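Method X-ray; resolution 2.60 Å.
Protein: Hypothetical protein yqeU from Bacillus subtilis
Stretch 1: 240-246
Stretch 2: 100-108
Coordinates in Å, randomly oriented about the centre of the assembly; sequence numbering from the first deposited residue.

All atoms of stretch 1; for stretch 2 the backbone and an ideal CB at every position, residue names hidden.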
ATOM      1  N   PRO A 240       2.471   7.957   2.583  1.00 22.55           N
ATOM      2  CA  PRO A 240       1.545   7.322   3.492  1.00 22.71           C
ATOM      3  C   PRO A 240       1.398   5.813   3.281  1.00 22.11           C
ATOM      4  O   PRO A 240       1.009   5.083   4.203  1.00 19.78           O
ATOM      5  CB  PRO A 240       0.220   7.991   3.241  1.00 22.30           C
ATOM      6  CG  PRO A 240       0.431   9.068   2.283  1.00 23.16           C
ATOM      7  CD  PRO A 240       1.829   8.995   1.763  1.00 23.63           C
ATOM      8  N   LEU A 241       1.626   5.357   2.066  1.00 21.98           N
ATOM      9  CA  LEU A 241       1.516   3.946   1.723  1.00 24.44           C
ATOM     10  C   LEU A 241       2.662   3.153   2.370  1.00 24.89           C
ATOM     11  O   LEU A 241       2.407   2.187   3.075  1.00 23.02           O
ATOM     12  CB  LEU A 241       1.562   3.797   0.207  1.00 26.97           C
ATOM     13  CG  LEU A 241       0.227   3.816  -0.530  1.00 31.10           C
ATOM     14  CD1 LEU A 241      -0.828   4.705   0.146  1.00 28.35           C
ATOM     15  CD2 LEU A 241       0.469   4.257  -1.962  1.00 32.30           C
ATOM     16  N   TYR A 242       3.872   3.673   2.202  1.00 24.21           N
ATOM     17  CA  TYR A 242       5.044   3.151   2.895  1.00 25.67           C
ATOM     18  C   TYR A 242       4.785   3.102   4.403  1.00 26.82           C
ATOM     19  O   TYR A 242       4.973   2.091   5.096  1.00 25.40           O
ATOM     20  CB  TYR A 242       6.210   4.115   2.616  1.00 26.55           C
ATOM     21  CG  TYR A 242       7.510   3.785   3.282  1.00 27.85           C
ATOM     22  CD1 TYR A 242       8.535   3.219   2.530  1.00 28.91           C
ATOM     23  CD2 TYR A 242       7.742   4.032   4.639  1.00 27.48           C
ATOM     24  CE1 TYR A 242       9.752   2.898   3.104  1.00 30.57           C
ATOM     25  CE2 TYR A 242       8.946   3.703   5.225  1.00 28.99           C
ATOM     26  CZ  TYR A 242       9.950   3.143   4.455  1.00 31.51           C
ATOM     27  OH  TYR A 242      11.169   2.812   5.007  1.00 31.64           O
ATOM     28  N   ALA A 243       4.385   4.274   4.941  1.00 26.03           N
ATOM     29  CA  ALA A 243       4.091   4.343   6.361  1.00 26.31           C
ATOM     30  C   ALA A 243       3.078   3.307   6.817  1.00 25.20           C
ATOM     31  O   ALA A 243       3.286   2.699   7.870  1.00 26.66           O
ATOM     32  CB  ALA A 243       3.601   5.735   6.767  1.00 25.57           C
ATOM     33  N   LEU A 244       1.959   3.095   6.115  1.00 23.89           N
ATOM     34  CA  LEU A 244       0.973   2.159   6.661  1.00 23.23           C
ATOM     35  C   LEU A 244       1.544   0.730   6.552  1.00 23.70           C
ATOM     36  O   LEU A 244       1.295  -0.087   7.421  1.00 24.85           O
ATOM     37  CB  LEU A 244      -0.360   2.208   6.038  1.00 22.60           C
ATOM     38  CG  LEU A 244      -1.528   3.071   6.359  1.00 24.38           C
ATOM     39  CD1 LEU A 244      -1.483   3.677   7.736  1.00 17.70           C
ATOM     40  CD2 LEU A 244      -1.790   4.111   5.260  1.00 16.89           C
ATOM     41  N   SER A 245       2.215   0.465   5.444  1.00 21.57           N
ATOM     42  CA  SER A 245       2.801  -0.818   5.175  1.00 21.01           C
ATOM     43  C   SER A 245       3.865  -1.164   6.200  1.00 20.74           C
ATOM     44  O   SER A 245       3.811  -2.275   6.744  1.00 22.58           O
ATOM     45  CB  SER A 245       3.381  -0.885   3.742  1.00 22.86           C
ATOM     46  OG  SER A 245       2.319  -0.661   2.810  1.00 16.64           O
ATOM     47  N   ALA A 246       4.703  -0.224   6.585  1.00 20.71           N
ATOM     48  CA  ALA A 246       5.691  -0.457   7.644  1.00 19.69           C
ATOM     49  C   ALA A 246       4.989  -0.737   8.964  1.00 20.70           C
ATOM     50  O   ALA A 246       5.329  -1.710   9.653  1.00 21.69           O
ATOM     51  CB  ALA A 246       6.633   0.735   7.744  1.00 18.99           C
ATOM     52  N   UNK A 100      -7.955   5.366  -1.222  1.00 20.96           N
ATOM     53  CA  UNK A 100      -8.126   3.998  -1.631  1.00 19.79           C
ATOM     54  C   UNK A 100      -7.009   3.099  -1.088  1.00 18.70           C
ATOM     55  O   UNK A 100      -7.304   2.142  -0.369  1.00 14.90           O
ATOM     56  CB  UNK A 100      -8.181   3.918  -3.158  1.00 19.79           C
ATOM     57  N   UNK A 101      -5.752   3.352  -1.463  1.00 17.05           N
ATOM     58  CA  UNK A 101      -4.705   2.404  -1.022  1.00 17.30           C
ATOM     59  C   UNK A 101      -4.602   2.428   0.484  1.00 18.43           C
ATOM     60  O   UNK A 101      -4.617   1.366   1.134  1.00 17.55           O
ATOM     61  CB  UNK A 101      -3.350   2.740  -1.647  1.00 17.30           C
ATOM     62  N   UNK A 102      -4.695   3.647   1.064  1.00 17.01           N
ATOM     63  CA  UNK A 102      -4.716   3.867   2.449  1.00 16.07           C
ATOM     64  C   UNK A 102      -5.701   2.969   3.174  1.00 20.33           C
ATOM     65  O   UNK A 102      -5.410   2.507   4.292  1.00 22.36           O
ATOM     66  CB  UNK A 102      -5.029   5.340   2.721  1.00 16.07           C
ATOM     67  N   UNK A 103      -6.940   2.856   2.678  1.00 20.06           N
ATOM     68  CA  UNK A 103      -7.896   1.952   3.310  1.00 21.68           C
ATOM     69  C   UNK A 103      -7.405   0.507   3.135  1.00 21.13           C
ATOM     70  O   UNK A 103      -7.332  -0.244   4.127  1.00 17.85           O
ATOM     71  CB  UNK A 103      -9.294   2.132   2.715  1.00 21.68           C
ATOM     72  N   UNK A 104      -7.016   0.118   1.914  1.00 20.58           N
ATOM     73  CA  UNK A 104      -6.521  -1.254   1.722  1.00 22.48           C
ATOM     74  C   UNK A 104      -5.457  -1.512   2.823  1.00 23.31           C
ATOM     75  O   UNK A 104      -5.575  -2.485   3.546  1.00 24.05           O
ATOM     76  CB  UNK A 104      -5.939  -1.446   0.320  1.00 22.48           C
ATOM     77  N   UNK A 105      -4.491  -0.606   3.030  1.00 21.41           N
ATOM     78  CA  UNK A 105      -3.480  -0.763   4.011  1.00 20.85           C
ATOM     79  C   UNK A 105      -3.816  -0.582   5.473  1.00 21.53           C
ATOM     80  O   UNK A 105      -2.877  -0.577   6.306  1.00 21.10           O
ATOM     81  CB  UNK A 105      -2.357   0.216   3.662  1.00 20.85           C
ATOM     82  N   UNK A 106      -5.059  -0.436   5.893  1.00 21.14           N
ATOM     83  CA  UNK A 106      -5.421  -0.328   7.270  1.00 20.88           C
ATOM     84  C   UNK A 106      -5.606   1.006   7.899  1.00 20.92           C
ATOM     85  O   UNK A 106      -5.885   1.053   9.122  1.00 22.87           O
ATOM     86  CB  UNK A 106      -4.359  -1.067   8.087  1.00 20.88           C
ATOM     87  N   UNK A 107      -5.439   2.120   7.227  1.00 20.83           N
ATOM     88  CA  UNK A 107      -5.610   3.447   7.813  1.00 20.56           C
ATOM     89  C   UNK A 107      -6.937   3.563   8.540  1.00 21.97           C
ATOM     90  O   UNK A 107      -7.963   3.075   8.063  1.00 19.95           O
ATOM     91  CB  UNK A 107      -5.512   4.525   6.732  1.00 20.56           C
ATOM     92  N   UNK A 108      -6.948   4.277   9.676  1.00 24.82           N
ATOM     93  CA  UNK A 108      -8.155   4.431  10.470  1.00 25.91           C
ATOM     94  C   UNK A 108      -8.992   5.621  10.055  1.00 24.69           C
ATOM     95  O   UNK A 108     -10.218   5.561  10.136  1.00 24.10           O
ATOM     96  CB  UNK A 108      -7.790   4.558  11.950  1.00 25.91           C
TER

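Stretch 1 is a helix that meets stretch 2 through Leu241, Leu244 and Ser245; only Leu244 points its CB toward it. Positions 100 to 104 are also helical, and the two axes run nearly parallel, 3° apart, with a closest approach of 9.6 Å.

Position 100 has nothing of stretch 1 within 5.5 Å of its ideal CB. Stretch 1 sets no preference here. The residue is Gln100, out of reach of stretch 1.

Position 101 points its CB toward stretch 1, with the ideal CB 3.7 Å from Leu241 CD1. The neighbour is apolar, so an aliphatic residue would suit, as would a long chain whose first carbons pack and whose end escapes. The residue is Lys101. Its CB lies 3.9 Å from Leu241 CD1, and its end leads away. There NZ donates to Gln100 OE1 at 2.8 Å and forms a salt bridge with 104.

Position 102 points sideways. Its ideal CB would sit 4.3 Å from Leu244 CD2 and 5.0 Å from Leu241 CD1. That leaves room for a small residue such as alanine, glycine or serine. The residue is Gly102. Without a side chain, its backbone meets the leucines directly: CA is 4.1 Å from Leu244 CD2, and N is 4.1 Å from Leu241 CD1.

Position 103 points away, and many residues would serve. It is Thr103, with no contact to stretch 1.

Position 104 is out of reach of stretch 1, which again leaves the choice open. It is Glu104, whose OE2 lies 2.5 Å from Lys101 NZ and completes the salt bridge one helical turn along.

Position 105 points toward stretch 1. Its ideal CB is 3.7 Å from Leu244 CB and 4.8 Å from Ser245 OG. Leucine, isoleucine or methionine could use this largely apolar site. The residue is Leu105, the first to leave helical angles. Its CB packs 3.7 Å from Leu244 CB, and CD1 is 3.9 Å from Leu241 CG. CD2 lies 3.3 Å from Ser245 OG, a close contact but not a hydrogen bond across the stretches. Ser245 OG instead donates to Leu241 O at 2.9 Å within its own helix.

Position 106 has phi/psi of 96/0. A CB would be jammed against the preceding carbonyl O, so the backbone itself calls for glycine. It is Gly106.

Position 107 has its ideal CB 4.0 Å from Leu244 CD2. A small apolar residue fits. It is Ala107, with CB 4.1 Å from Leu244 CD2.

Position 108 finds no partner in stretch 1, so polar or apolar residues are possible. It is His108, whose ring leads away.

Stretch 2 100-108: QKGTELGAH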
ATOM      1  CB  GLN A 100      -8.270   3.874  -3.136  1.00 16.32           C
ATOM      2  CG  GLN A 100      -8.459   2.388  -3.545  1.00 27.01           C
ATOM      3  CD  GLN A 100      -8.723   2.250  -5.027  1.00 27.56           C
ATOM      4  OE1 GLN A 100      -7.790   2.165  -5.832  1.00 30.15           O
ATOM      5  NE2 GLN A 100      -9.991   2.314  -5.400  1.00 28.19           N
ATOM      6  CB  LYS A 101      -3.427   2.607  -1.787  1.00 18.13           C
ATOM      7  CG  LYS A 101      -3.684   3.012  -3.227  1.00 26.33           C
ATOM      8  CD  LYS A 101      -3.483   1.921  -4.217  1.00 31.98           C
ATOM      9  CE  LYS A 101      -4.502   1.939  -5.347  1.00 30.84           C
ATOM     10  NZ  LYS A 101      -5.402   0.737  -5.225  1.00 30.29           N
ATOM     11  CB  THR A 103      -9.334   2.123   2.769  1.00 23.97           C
ATOM     12  OG1 THR A 103      -9.724   3.504   2.895  1.00 20.45           O
ATOM     13  CG2 THR A 103     -10.345   1.281   3.544  1.00 18.63           C
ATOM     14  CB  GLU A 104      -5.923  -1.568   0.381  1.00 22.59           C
ATOM     15  CG  GLU A 104      -6.526  -1.106  -0.900  1.00 28.13           C
ATOM     16  CD  GLU A 104      -5.796  -1.411  -2.193  1.00 27.11           C
ATOM     17  OE1 GLU A 104      -5.151  -2.467  -2.351  1.00 23.47           O
ATOM     18  OE2 GLU A 104      -5.864  -0.588  -3.154  1.00 26.33           O
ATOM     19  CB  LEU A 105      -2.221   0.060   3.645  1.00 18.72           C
ATOM     20  CG  LEU A 105      -1.605  -0.383   2.311  1.00 22.88           C
ATOM     21  CD1 LEU A 105      -0.776   0.733   1.709  1.00 21.85           C
ATOM     22  CD2 LEU A 105      -0.797  -1.670   2.468  1.00 22.90           C
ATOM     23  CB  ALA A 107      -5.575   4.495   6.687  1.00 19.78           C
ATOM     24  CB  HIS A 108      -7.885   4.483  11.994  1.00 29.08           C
ATOM     25  CG  HIS A 108      -9.168   4.655  12.768  1.00 32.18           C
ATOM     26  ND1 HIS A 108     -10.072   3.616  12.949  1.00 35.42           N
ATOM     27  CD2 HIS A 108      -9.736   5.748  13.319  1.00 30.79           C
ATOM     28  CE1 HIS A 108     -11.129   4.071  13.608  1.00 32.35           C
ATOM     29  NE2 HIS A 108     -10.942   5.358  13.845  1.00 32.53           N
TER
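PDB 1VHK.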